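Local coordinates for insecticidal crystal protein Cry7Cal (Bacillus thuringiensis, PDB 5ZI1) that is an insecticidal delta endotoxin active against the locust Locusta migratoria manilensis, probably acting through receptor binding and membrane pore formation by its helical domain, at residues E196-L201 and E213-F218; E221-V226 and R251-D256; V280-R285 and S436-E441; Q69-A74 and V134-P139. All blocks are in the same frame, centred on the assembly; numbering follows the deposited sequence.

Contact 1 (E196-L201 and E213-F218); sequences EGLNKL and ENYNRF
Leu201 and Tyr215 mark the closest backbone approach, their CA atoms 5.3 Å apart, where helical segments 196-201 and 213-218 pack antiparallel at 170° with axes 9.3 Å apart. Leu198 is the wedge of this interface. Leu198 CD2 lies over one face of the Tyr215 ring, 3.7 Å from the centroid in a CH-pi contact displaced toward the rim. The same methyl meets the Phe218 ring near its plane, at the edge, with Leu198 CD2 to Phe218 CD2 at 3.5 Å. Both rings leave the helix with CG anti to the backbone N (chi1 175° in Tyr215), and Leu198 reaches between them. Leu201 supplies the tightest apolar touch, its CD1 3.3 Å from Phe218 CB, while its CB rests at 4.1 Å from Tyr215 CD2. Because Gly197 carries no side chain, the far end of the Phe218 ring can lie against bare backbone, CZ 3.9 Å from Gly197 CA. The pairing joins helices 169-202 and 208-227, a helical hairpin in the N-terminal domain. Around it, Leu66 and Ile67 of helix 54-67 cover Phe218, Tyr215 meets Phe279 edge-to-face, and Arg217 forms a salt bridge with Asp256 beside strand 252-254.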
# COMPACT_ATOMS: atom_id res chain seq x y z
N GLU A 196 -12.14 -10.44 -6.56
CA GLU A 196 -13.29 -10.70 -7.41
C GLU A 196 -13.63 -9.48 -8.27
O GLU A 196 -13.88 -9.63 -9.47
CB GLU A 196 -14.49 -11.13 -6.57
CG GLU A 196 -15.28 -12.24 -7.22
CD GLU A 196 -15.95 -13.16 -6.21
OE1 GLU A 196 -16.96 -13.79 -6.56
OE2 GLU A 196 -15.45 -13.25 -5.07
N GLY A 197 -13.64 -8.29 -7.68
CA GLY A 197 -13.77 -7.07 -8.47
C GLY A 197 -12.71 -6.98 -9.55
O GLY A 197 -13.00 -6.63 -10.71
N LEU A 198 -11.46 -7.32 -9.21
CA LEU A 198 -10.43 -7.41 -10.23
C LEU A 198 -10.84 -8.40 -11.31
O LEU A 198 -10.79 -8.08 -12.51
CB LEU A 198 -9.10 -7.80 -9.60
CG LEU A 198 -8.28 -6.63 -9.07
CD1 LEU A 198 -6.87 -7.07 -8.81
CD2 LEU A 198 -8.31 -5.48 -10.08
N ASN A 199 -11.29 -9.59 -10.90
CA ASN A 199 -11.63 -10.63 -11.88
C ASN A 199 -12.77 -10.18 -12.79
O ASN A 199 -12.72 -10.35 -14.02
CB ASN A 199 -11.99 -11.93 -11.15
CG ASN A 199 -12.29 -13.06 -12.12
OD1 ASN A 199 -11.40 -13.57 -12.79
ND2 ASN A 199 -13.56 -13.43 -12.21
N LYS A 200 -13.81 -9.58 -12.20
CA LYS A 200 -14.91 -9.08 -13.00
C LYS A 200 -14.44 -8.01 -13.99
O LYS A 200 -14.77 -8.06 -15.18
CB LYS A 200 -15.99 -8.55 -12.05
CG LYS A 200 -17.21 -7.95 -12.74
CD LYS A 200 -17.93 -7.03 -11.76
CE LYS A 200 -19.40 -6.91 -12.10
NZ LYS A 200 -19.80 -5.55 -12.49
N LEU A 201 -13.65 -7.03 -13.52
CA LEU A 201 -13.15 -5.99 -14.44
C LEU A 201 -12.29 -6.58 -15.54
O LEU A 201 -12.30 -6.09 -16.67
CB LEU A 201 -12.37 -4.93 -13.68
CG LEU A 201 -13.34 -4.14 -12.81
CD1 LEU A 201 -12.62 -3.35 -11.76
CD2 LEU A 201 -14.18 -3.24 -13.69
N GLU A 213 -7.50 -0.08 -18.30
CA GLU A 213 -7.49 1.15 -17.52
C GLU A 213 -8.45 1.07 -16.35
O GLU A 213 -8.10 1.43 -15.22
CB GLU A 213 -7.82 2.35 -18.42
CG GLU A 213 -7.86 3.66 -17.67
CD GLU A 213 -7.70 4.86 -18.62
OE1 GLU A 213 -6.61 5.02 -19.23
OE2 GLU A 213 -8.66 5.64 -18.77
N ASN A 214 -9.68 0.60 -16.59
CA ASN A 214 -10.66 0.49 -15.52
C ASN A 214 -10.22 -0.54 -14.49
O ASN A 214 -10.44 -0.37 -13.29
CB ASN A 214 -12.03 0.10 -16.07
CG ASN A 214 -12.65 1.19 -16.96
OD1 ASN A 214 -12.29 2.37 -16.89
ND2 ASN A 214 -13.60 0.78 -17.80
N TYR A 215 -9.59 -1.61 -14.96
CA TYR A 215 -9.03 -2.62 -14.08
C TYR A 215 -7.93 -2.01 -13.21
O TYR A 215 -7.93 -2.16 -11.98
CB TYR A 215 -8.51 -3.76 -14.94
CG TYR A 215 -7.77 -4.86 -14.21
CD1 TYR A 215 -6.41 -4.74 -13.92
CD2 TYR A 215 -8.42 -6.05 -13.86
CE1 TYR A 215 -5.73 -5.74 -13.31
CE2 TYR A 215 -7.74 -7.07 -13.22
CZ TYR A 215 -6.40 -6.92 -12.95
OH TYR A 215 -5.72 -7.93 -12.32
N ASN A 216 -7.01 -1.27 -13.83
CA ASN A 216 -5.94 -0.68 -13.04
C ASN A 216 -6.45 0.39 -12.10
O ASN A 216 -5.92 0.56 -10.99
CB ASN A 216 -4.86 -0.12 -13.95
CG ASN A 216 -3.69 0.41 -13.17
OD1 ASN A 216 -2.94 -0.37 -12.53
ND2 ASN A 216 -3.52 1.75 -13.18
N ARG A 217 -7.49 1.12 -12.51
CA ARG A 217 -8.02 2.16 -11.63
C ARG A 217 -8.62 1.55 -10.37
O ARG A 217 -8.53 2.13 -9.28
CB ARG A 217 -9.06 3.00 -12.36
CG ARG A 217 -9.62 4.10 -11.48
CD ARG A 217 -10.60 5.01 -12.21
NE ARG A 217 -9.98 5.72 -13.33
CZ ARG A 217 -10.20 5.43 -14.60
NH1 ARG A 217 -9.60 6.12 -15.56
NH2 ARG A 217 -11.04 4.44 -14.91
N PHE A 218 -9.29 0.40 -10.50
CA PHE A 218 -9.82 -0.29 -9.34
C PHE A 218 -8.69 -0.73 -8.43
O PHE A 218 -8.71 -0.48 -7.22
CB PHE A 218 -10.65 -1.47 -9.81
CG PHE A 218 -11.19 -2.31 -8.71
CD1 PHE A 218 -12.39 -2.01 -8.11
CD2 PHE A 218 -10.51 -3.46 -8.31
CE1 PHE A 218 -12.90 -2.83 -7.11
CE2 PHE A 218 -11.01 -4.26 -7.32
CZ PHE A 218 -12.21 -3.95 -6.72

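Contact 2 (E221-V226 and R251-D256); sequences EMTIMV and RQIFTD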
# COMPACT_ATOMS: atom_id res chain seq x y z
N GLU A 221 -7.13 2.56 -6.68
CA GLU A 221 -7.96 3.18 -5.65
C GLU A 221 -8.26 2.22 -4.50
O GLU A 221 -8.25 2.64 -3.34
CB GLU A 221 -9.25 3.71 -6.28
CG GLU A 221 -9.00 4.91 -7.26
CD GLU A 221 -10.28 5.66 -7.57
OE1 GLU A 221 -11.31 5.37 -6.92
OE2 GLU A 221 -10.28 6.55 -8.47
N MET A 222 -8.53 0.94 -4.79
CA MET A 222 -8.88 -0.01 -3.72
C MET A 222 -7.67 -0.45 -2.91
O MET A 222 -7.84 -0.87 -1.76
CB MET A 222 -9.59 -1.24 -4.27
CG MET A 222 -10.86 -0.90 -5.00
SD MET A 222 -12.03 -0.06 -3.91
CE MET A 222 -12.61 -1.48 -2.95
N THR A 223 -6.48 -0.37 -3.49
CA THR A 223 -5.26 -0.47 -2.69
C THR A 223 -5.27 0.59 -1.60
O THR A 223 -5.04 0.28 -0.42
CB THR A 223 -4.05 -0.32 -3.61
OG1 THR A 223 -4.02 -1.45 -4.51
CG2 THR A 223 -2.74 -0.27 -2.82
N ILE A 224 -5.58 1.84 -1.98
CA ILE A 224 -5.62 2.95 -1.04
C ILE A 224 -6.81 2.83 -0.10
O ILE A 224 -6.70 3.12 1.09
CB ILE A 224 -5.67 4.28 -1.81
CG1 ILE A 224 -4.38 4.52 -2.59
CG2 ILE A 224 -5.98 5.45 -0.87
CD1 ILE A 224 -4.40 5.79 -3.42
N MET A 225 -7.98 2.49 -0.62
CA MET A 225 -9.17 2.46 0.22
C MET A 225 -9.22 1.22 1.11
O MET A 225 -9.65 1.32 2.27
CB MET A 225 -10.43 2.54 -0.63
CG MET A 225 -10.76 3.97 -1.09
SD MET A 225 -12.37 4.07 -1.92
CE MET A 225 -11.87 3.70 -3.60
N VAL A 226 -8.78 0.07 0.61
CA VAL A 226 -8.96 -1.17 1.36
C VAL A 226 -7.65 -1.85 1.74
O VAL A 226 -7.40 -2.08 2.92
CB VAL A 226 -9.87 -2.13 0.58
CG1 VAL A 226 -10.01 -3.47 1.35
CG2 VAL A 226 -11.21 -1.48 0.37
N ARG A 251 4.02 -1.58 -1.57
CA ARG A 251 3.36 -1.90 -2.83
C ARG A 251 3.47 -0.72 -3.80
O ARG A 251 3.44 0.44 -3.40
CB ARG A 251 1.89 -2.27 -2.59
CG ARG A 251 0.91 -1.11 -2.45
CD ARG A 251 1.17 -0.29 -1.22
NE ARG A 251 0.23 0.83 -1.03
CZ ARG A 251 0.30 2.00 -1.67
NH1 ARG A 251 1.24 2.24 -2.58
NH2 ARG A 251 -0.60 2.94 -1.39
N GLN A 252 3.59 -1.04 -5.09
CA GLN A 252 3.68 -0.04 -6.14
C GLN A 252 2.36 0.02 -6.91
O GLN A 252 1.86 -1.02 -7.35
CB GLN A 252 4.83 -0.38 -7.09
CG GLN A 252 5.02 0.56 -8.31
CD GLN A 252 6.24 0.16 -9.13
OE1 GLN A 252 7.27 0.83 -9.10
NE2 GLN A 252 6.13 -0.96 -9.85
N ILE A 253 1.81 1.22 -7.08
CA ILE A 253 0.59 1.38 -7.87
C ILE A 253 0.84 2.35 -9.02
O ILE A 253 1.76 3.17 -9.00
CB ILE A 253 -0.59 1.85 -7.01
CG1 ILE A 253 -0.24 3.13 -6.28
CG2 ILE A 253 -1.02 0.72 -6.05
CD1 ILE A 253 -1.27 3.45 -5.20
N PHE A 254 -0.02 2.24 -10.04
CA PHE A 254 0.14 2.98 -11.29
C PHE A 254 -1.04 3.89 -11.55
O PHE A 254 -2.19 3.46 -11.44
CB PHE A 254 0.34 2.03 -12.48
CG PHE A 254 1.71 1.40 -12.50
CD1 PHE A 254 2.01 0.33 -11.64
CD2 PHE A 254 2.71 1.91 -13.34
CE1 PHE A 254 3.27 -0.26 -11.65
CE2 PHE A 254 3.97 1.34 -13.34
CZ PHE A 254 4.26 0.26 -12.49
N THR A 255 -0.74 5.14 -11.89
CA THR A 255 -1.73 6.11 -12.33
C THR A 255 -2.17 5.78 -13.76
O THR A 255 -1.56 4.95 -14.44
CB THR A 255 -1.17 7.54 -12.26
OG1 THR A 255 0.17 7.59 -12.78
CG2 THR A 255 -1.15 8.07 -10.81
N ASP A 256 -3.25 6.42 -14.21
CA ASP A 256 -3.80 6.09 -15.52
C ASP A 256 -2.76 6.35 -16.61
O ASP A 256 -1.92 7.25 -16.48
CB ASP A 256 -5.05 6.91 -15.82
CG ASP A 256 -6.19 6.59 -14.87
OD1 ASP A 256 -6.09 5.59 -14.13
OD2 ASP A 256 -7.19 7.35 -14.87
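Thr223 and Arg251 meet tip to tip, and the Thr223 methyl forms the tight part of this small interface. Its CG2 sits over one face of the Arg251 guanidinium, 3.6 Å from NE, and also touches the aliphatic Arg251 CG at 3.8 Å. Two residues on, in the strand, Ile253 CG2 lies 3.8 Å from Thr223 CG2, the two side chains lying alongside, pointing opposite ways. Arg251 reaches this position with CG between the backbone N and the carbonyl carbon (chi1 82°) and a bend at chi2 (-66°), which turns CD back from a fully extended course. The Thr223 hydroxyl is engaged within its own helix, at the carbonyl of Arg219. Here helix 208-227 of the N-terminal helical domain lies against strand 252-254, an outer strand of the three-stranded antiparallel sheet of the second domain, a beta-prism in three-domain Cry toxins; the contact is thus part of the interface between the two domains. Packing is looser around Ile224, which crosses Ile253 at about a right angle with CG1 4.2 Å from Ile253 CD1, and whose CG1 comes only within 4.3 Å of Arg251 NH2. Arg251 is partly exposed and has a bound acetate about 4 Å from its side chain, while its NH2 forms a salt bridge with Asp228 and a hydrogen bond to His430.

Contact 3 (V280-R285 and S436-E441); sequences VLIENR and SEIFKE
Arg285 and Glu437 carry the charged part of the contact, a salt bridge in which Arg285 NH1 lies 2.8 Å from Glu437 OE1. The guanidinium and carboxylate planes are turned 68° apart, so the groups do not meet as a flat, two-pronged pair. Bends at chi2 (88°) and again at chi3 turn first CD and then NE of the arginine, and its CG and CD run against Glu437 CG. Stacking involves Arg285 and Phe439: Phe439 CD2 lies over one face of the guanidinium, toward its rim, with the two planes only 22° from parallel and Arg285 NH2 3.4 Å from Phe439 CE2. Leu281 CB sits over a face of the phenyl ring in a CH-pi contact, 4.1 Å from the centroid. These elements belong to the second, beta-prism domain: short helix 279-286 packs beside the end of strand 430-437, at an edge of the three-stranded antiparallel sheet. A buried apolar touch, Ile282 CG2 to Ile438 CD1 at 3.9 Å, lies on the side where both isoleucines also meet Trp212 of helix 208-227 in the N-terminal domain. Backbone polar groups are joined through a water that donates to Ile282 O at 2.6 Å and to Glu437 O at 2.8 Å and accepts from Phe439 N at 2.9 Å, three bonds that tie the helix to the chain leaving the strand. Ser436 places its CB 3.6 Å from Arg285 O, while its hydroxyl is hydrogen-bonded to the carbonyl of Ala286.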
# COMPACT_ATOMS: atom_id res chain seq x y z
N VAL A 280 -3.49 -9.77 -21.07
CA VAL A 280 -2.26 -10.18 -20.40
C VAL A 280 -1.05 -9.43 -20.95
O VAL A 280 -0.08 -9.18 -20.22
CB VAL A 280 -2.07 -11.71 -20.50
CG1 VAL A 280 -1.78 -12.13 -21.93
CG2 VAL A 280 -0.98 -12.19 -19.57
N LEU A 281 -1.08 -9.05 -22.23
CA LEU A 281 0.03 -8.31 -22.81
C LEU A 281 0.12 -6.91 -22.20
O LEU A 281 1.20 -6.47 -21.79
CB LEU A 281 -0.10 -8.24 -24.32
CG LEU A 281 0.06 -9.61 -24.99
CD1 LEU A 281 0.07 -9.47 -26.51
CD2 LEU A 281 1.31 -10.30 -24.49
N ILE A 282 -1.01 -6.22 -22.10
CA ILE A 282 -1.02 -4.92 -21.46
C ILE A 282 -0.53 -5.02 -20.02
O ILE A 282 0.36 -4.28 -19.59
CB ILE A 282 -2.43 -4.31 -21.52
CG1 ILE A 282 -2.95 -4.31 -22.96
CG2 ILE A 282 -2.41 -2.93 -20.92
CD1 ILE A 282 -4.36 -3.72 -23.12
N GLU A 283 -1.13 -5.94 -19.25
CA GLU A 283 -0.78 -6.09 -17.84
C GLU A 283 0.71 -6.36 -17.68
O GLU A 283 1.38 -5.74 -16.84
CB GLU A 283 -1.62 -7.20 -17.20
CG GLU A 283 -1.26 -7.56 -15.74
CD GLU A 283 -1.69 -6.52 -14.70
OE1 GLU A 283 -2.17 -5.44 -15.11
OE2 GLU A 283 -1.56 -6.77 -13.48
N ASN A 284 1.27 -7.27 -18.49
CA ASN A 284 2.66 -7.65 -18.28
C ASN A 284 3.63 -6.53 -18.66
O ASN A 284 4.71 -6.43 -18.08
CB ASN A 284 2.99 -8.94 -19.05
CG ASN A 284 2.41 -10.21 -18.38
OD1 ASN A 284 2.21 -10.26 -17.16
ND2 ASN A 284 2.16 -11.23 -19.19
N ARG A 285 3.28 -5.68 -19.64
CA ARG A 285 4.20 -4.59 -19.98
C ARG A 285 3.98 -3.37 -19.12
O ARG A 285 4.94 -2.63 -18.86
CB ARG A 285 4.11 -4.21 -21.46
CG ARG A 285 4.81 -2.90 -21.83
CD ARG A 285 6.28 -3.17 -22.16
NE ARG A 285 6.46 -4.21 -23.17
CZ ARG A 285 6.16 -4.04 -24.45
NH1 ARG A 285 5.68 -2.87 -24.84
NH2 ARG A 285 6.37 -5.01 -25.32
N SER A 436 6.47 2.68 -16.92
CA SER A 436 6.27 1.59 -17.85
C SER A 436 5.60 2.14 -19.10
O SER A 436 5.60 3.35 -19.34
CB SER A 436 5.45 0.48 -17.18
OG SER A 436 4.19 0.99 -16.79
N GLU A 437 4.99 1.27 -19.89
CA GLU A 437 4.26 1.74 -21.06
C GLU A 437 3.11 0.77 -21.33
O GLU A 437 3.03 -0.32 -20.76
CB GLU A 437 5.17 1.83 -22.28
CG GLU A 437 5.59 0.49 -22.77
CD GLU A 437 6.73 0.55 -23.75
OE1 GLU A 437 7.00 -0.49 -24.38
OE2 GLU A 437 7.36 1.63 -23.86
N ILE A 438 2.24 1.22 -22.24
CA ILE A 438 1.13 0.44 -22.74
C ILE A 438 1.61 -0.37 -23.94
O ILE A 438 2.17 0.20 -24.89
CB ILE A 438 -0.04 1.35 -23.14
CG1 ILE A 438 -0.72 1.91 -21.89
CG2 ILE A 438 -1.04 0.60 -23.98
CD1 ILE A 438 -1.34 0.81 -20.99
N PHE A 439 1.40 -1.68 -23.89
CA PHE A 439 1.66 -2.55 -25.03
C PHE A 439 0.75 -2.15 -26.19
O PHE A 439 -0.47 -2.30 -26.12
CB PHE A 439 1.41 -4.01 -24.64
CG PHE A 439 2.03 -5.00 -25.58
CD1 PHE A 439 1.65 -5.04 -26.92
CD2 PHE A 439 2.98 -5.90 -25.12
CE1 PHE A 439 2.23 -5.95 -27.80
CE2 PHE A 439 3.56 -6.84 -25.99
CZ PHE A 439 3.18 -6.86 -27.33
N LYS A 440 1.34 -1.67 -27.27
CA LYS A 440 0.56 -1.13 -28.38
C LYS A 440 0.35 -2.21 -29.44
O LYS A 440 1.23 -3.03 -29.71
CB LYS A 440 1.25 0.10 -28.97
CG LYS A 440 0.42 1.39 -28.88
CD LYS A 440 1.25 2.68 -28.89
CE LYS A 440 2.28 2.68 -29.99
NZ LYS A 440 3.56 2.05 -29.51
N GLU A 441 -0.85 -2.21 -30.03
CA GLU A 441 -1.18 -3.10 -31.12
C GLU A 441 -0.84 -2.51 -32.48
O GLU A 441 -0.55 -3.25 -33.42
CB GLU A 441 -2.67 -3.45 -31.09
CG GLU A 441 -3.13 -4.46 -32.14
CD GLU A 441 -4.58 -4.93 -31.91
OE1 GLU A 441 -4.92 -6.09 -32.25
OE2 GLU A 441 -5.40 -4.13 -31.38
O HOH W 1 1.22 -2.39 -21.13

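Contact 4 (Q69-A74 and V134-P139); sequences QEITEA and VGFEGP
Gly135 begins the contact with its carbonyl, to which Gln69 NE2 gives a weak hydrogen bond, 3.3 Å long and bent to 127°. The positive phi of Gly135 is one that a side chain would crowd. Gln69 NE2 also donates within its own segment to Glu70 O at 2.9 Å, so the NH2 group has two carbonyl partners, the one across the contact being weak. Phe136 follows and carries the centre, its CG anti to the carbonyl carbon (chi1 -57°), which starts the ring toward segment 69-74. Phe136 CD1 lies 3.2 Å from Gln69 NE2, with amide and ring planes 53° apart, and also packs 3.8 Å from Ile71 CG2. The ring turns its edge to Glu70 O, which lies near the ring plane, 3.5 Å from CE1. At the far end, CZ touches Thr72 OG1 (3.5 Å) and CG2. Pro139 closes the segment with its ring carbons: CB rests 3.6 Å from Ile71 CG1, and CD meets Gln69 OE1 at 3.4 Å. The contact joins the link from helix 54-67 into helix 73-101 to the loop between helices 107-127 and 141-165. Helix 54-67 backs it, with Met60 against Ile71, Glu64 and Ile67 against Pro139, and Glu64 also accepting the backbone N-H of Ile71.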
# COMPACT_ATOMS: atom_id res chain seq x y z
N GLN A 69 -21.61 -1.68 -10.55
CA GLN A 69 -22.76 -2.32 -9.91
C GLN A 69 -23.32 -1.35 -8.89
O GLN A 69 -22.60 -0.93 -7.97
CB GLN A 69 -22.39 -3.65 -9.25
CG GLN A 69 -23.61 -4.49 -8.90
CD GLN A 69 -23.57 -5.06 -7.49
OE1 GLN A 69 -22.65 -5.80 -7.12
NE2 GLN A 69 -24.58 -4.74 -6.70
N GLU A 70 -24.59 -1.01 -9.03
CA GLU A 70 -25.20 -0.10 -8.08
C GLU A 70 -25.68 -0.88 -6.86
O GLU A 70 -25.78 -2.10 -6.88
CB GLU A 70 -26.36 0.67 -8.73
CG GLU A 70 -26.53 2.13 -8.24
CD GLU A 70 -25.52 3.10 -8.87
OE1 GLU A 70 -25.15 4.11 -8.21
OE2 GLU A 70 -25.09 2.86 -10.03
N ILE A 71 -25.94 -0.15 -5.78
CA ILE A 71 -26.53 -0.69 -4.57
C ILE A 71 -27.99 -0.24 -4.51
O ILE A 71 -28.30 0.92 -4.82
CB ILE A 71 -25.75 -0.23 -3.32
CG1 ILE A 71 -24.25 -0.48 -3.50
CG2 ILE A 71 -26.24 -0.96 -2.08
CD1 ILE A 71 -23.38 0.16 -2.45
N THR A 72 -28.88 -1.15 -4.12
CA THR A 72 -30.29 -0.81 -3.97
C THR A 72 -30.48 0.12 -2.77
O THR A 72 -29.81 -0.02 -1.74
CB THR A 72 -31.14 -2.07 -3.80
OG1 THR A 72 -30.68 -2.85 -2.68
CG2 THR A 72 -31.09 -2.90 -5.07
N GLU A 73 -31.41 1.07 -2.91
CA GLU A 73 -31.61 2.05 -1.84
C GLU A 73 -31.95 1.38 -0.51
O GLU A 73 -31.64 1.94 0.55
CB GLU A 73 -32.69 3.06 -2.25
CG GLU A 73 -34.07 2.81 -1.66
CD GLU A 73 -35.11 3.84 -2.11
OE1 GLU A 73 -36.32 3.63 -1.85
OE2 GLU A 73 -34.73 4.86 -2.73
N ALA A 74 -32.54 0.19 -0.52
CA ALA A 74 -32.86 -0.47 0.74
C ALA A 74 -31.59 -0.82 1.50
O ALA A 74 -31.54 -0.74 2.74
CB ALA A 74 -33.70 -1.72 0.51
N VAL A 134 -25.73 -9.58 0.96
CA VAL A 134 -25.62 -10.54 -0.14
C VAL A 134 -26.02 -9.87 -1.44
O VAL A 134 -27.06 -9.21 -1.51
CB VAL A 134 -26.52 -11.76 0.13
CG1 VAL A 134 -26.12 -12.92 -0.76
CG2 VAL A 134 -26.45 -12.14 1.57
N GLY A 135 -25.20 -10.06 -2.47
CA GLY A 135 -25.41 -9.41 -3.74
C GLY A 135 -24.73 -8.06 -3.90
O GLY A 135 -24.64 -7.55 -5.03
N PHE A 136 -24.23 -7.47 -2.80
CA PHE A 136 -23.65 -6.14 -2.83
C PHE A 136 -22.30 -6.06 -2.13
O PHE A 136 -21.82 -4.94 -1.87
CB PHE A 136 -24.63 -5.14 -2.20
CG PHE A 136 -25.96 -5.12 -2.88
CD1 PHE A 136 -26.19 -4.27 -3.96
CD2 PHE A 136 -26.98 -5.97 -2.46
CE1 PHE A 136 -27.41 -4.26 -4.59
CE2 PHE A 136 -28.21 -5.97 -3.09
CZ PHE A 136 -28.43 -5.11 -4.16
N GLU A 137 -21.68 -7.20 -1.81
CA GLU A 137 -20.42 -7.20 -1.07
C GLU A 137 -19.35 -6.40 -1.79
O GLU A 137 -18.54 -5.72 -1.15
CB GLU A 137 -19.95 -8.63 -0.83
CG GLU A 137 -20.97 -9.50 -0.13
CD GLU A 137 -21.84 -10.27 -1.10
OE1 GLU A 137 -22.27 -9.70 -2.14
OE2 GLU A 137 -22.08 -11.47 -0.83
N GLY A 138 -19.32 -6.48 -3.12
CA GLY A 138 -18.42 -5.68 -3.92
C GLY A 138 -18.55 -4.18 -3.71
O GLY A 138 -17.65 -3.53 -3.18
N PRO A 139 -19.68 -3.59 -4.12
CA PRO A 139 -19.78 -2.12 -4.03
C PRO A 139 -19.69 -1.60 -2.60
O PRO A 139 -19.40 -0.41 -2.41
CB PRO A 139 -21.14 -1.82 -4.67
CG PRO A 139 -21.89 -3.09 -4.58
CD PRO A 139 -20.88 -4.18 -4.74

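How the contacts relate
Contacts 1 and 2 are buried, whereas contacts 3 and 4 are only partly so, and contact 4 is the farthest from the chain centre. Helix 208-227 serves both contact 1, inside the helical domain, and contact 2, where it meets the second domain; Asn216 and Arg217 connect the two by reaching Phe254 and Asp256. Contacts 2 and 3 reach the same three-stranded sheet and touch through Phe254 and Ser436. Chemistry follows position: contact 1 is aliphatic and aromatic, contact 2 adds an arginine face, contact 3 gains a salt bridge and a bridging water, and contact 4 mixes ring packing with a single weak amide-to-carbonyl bond between loops.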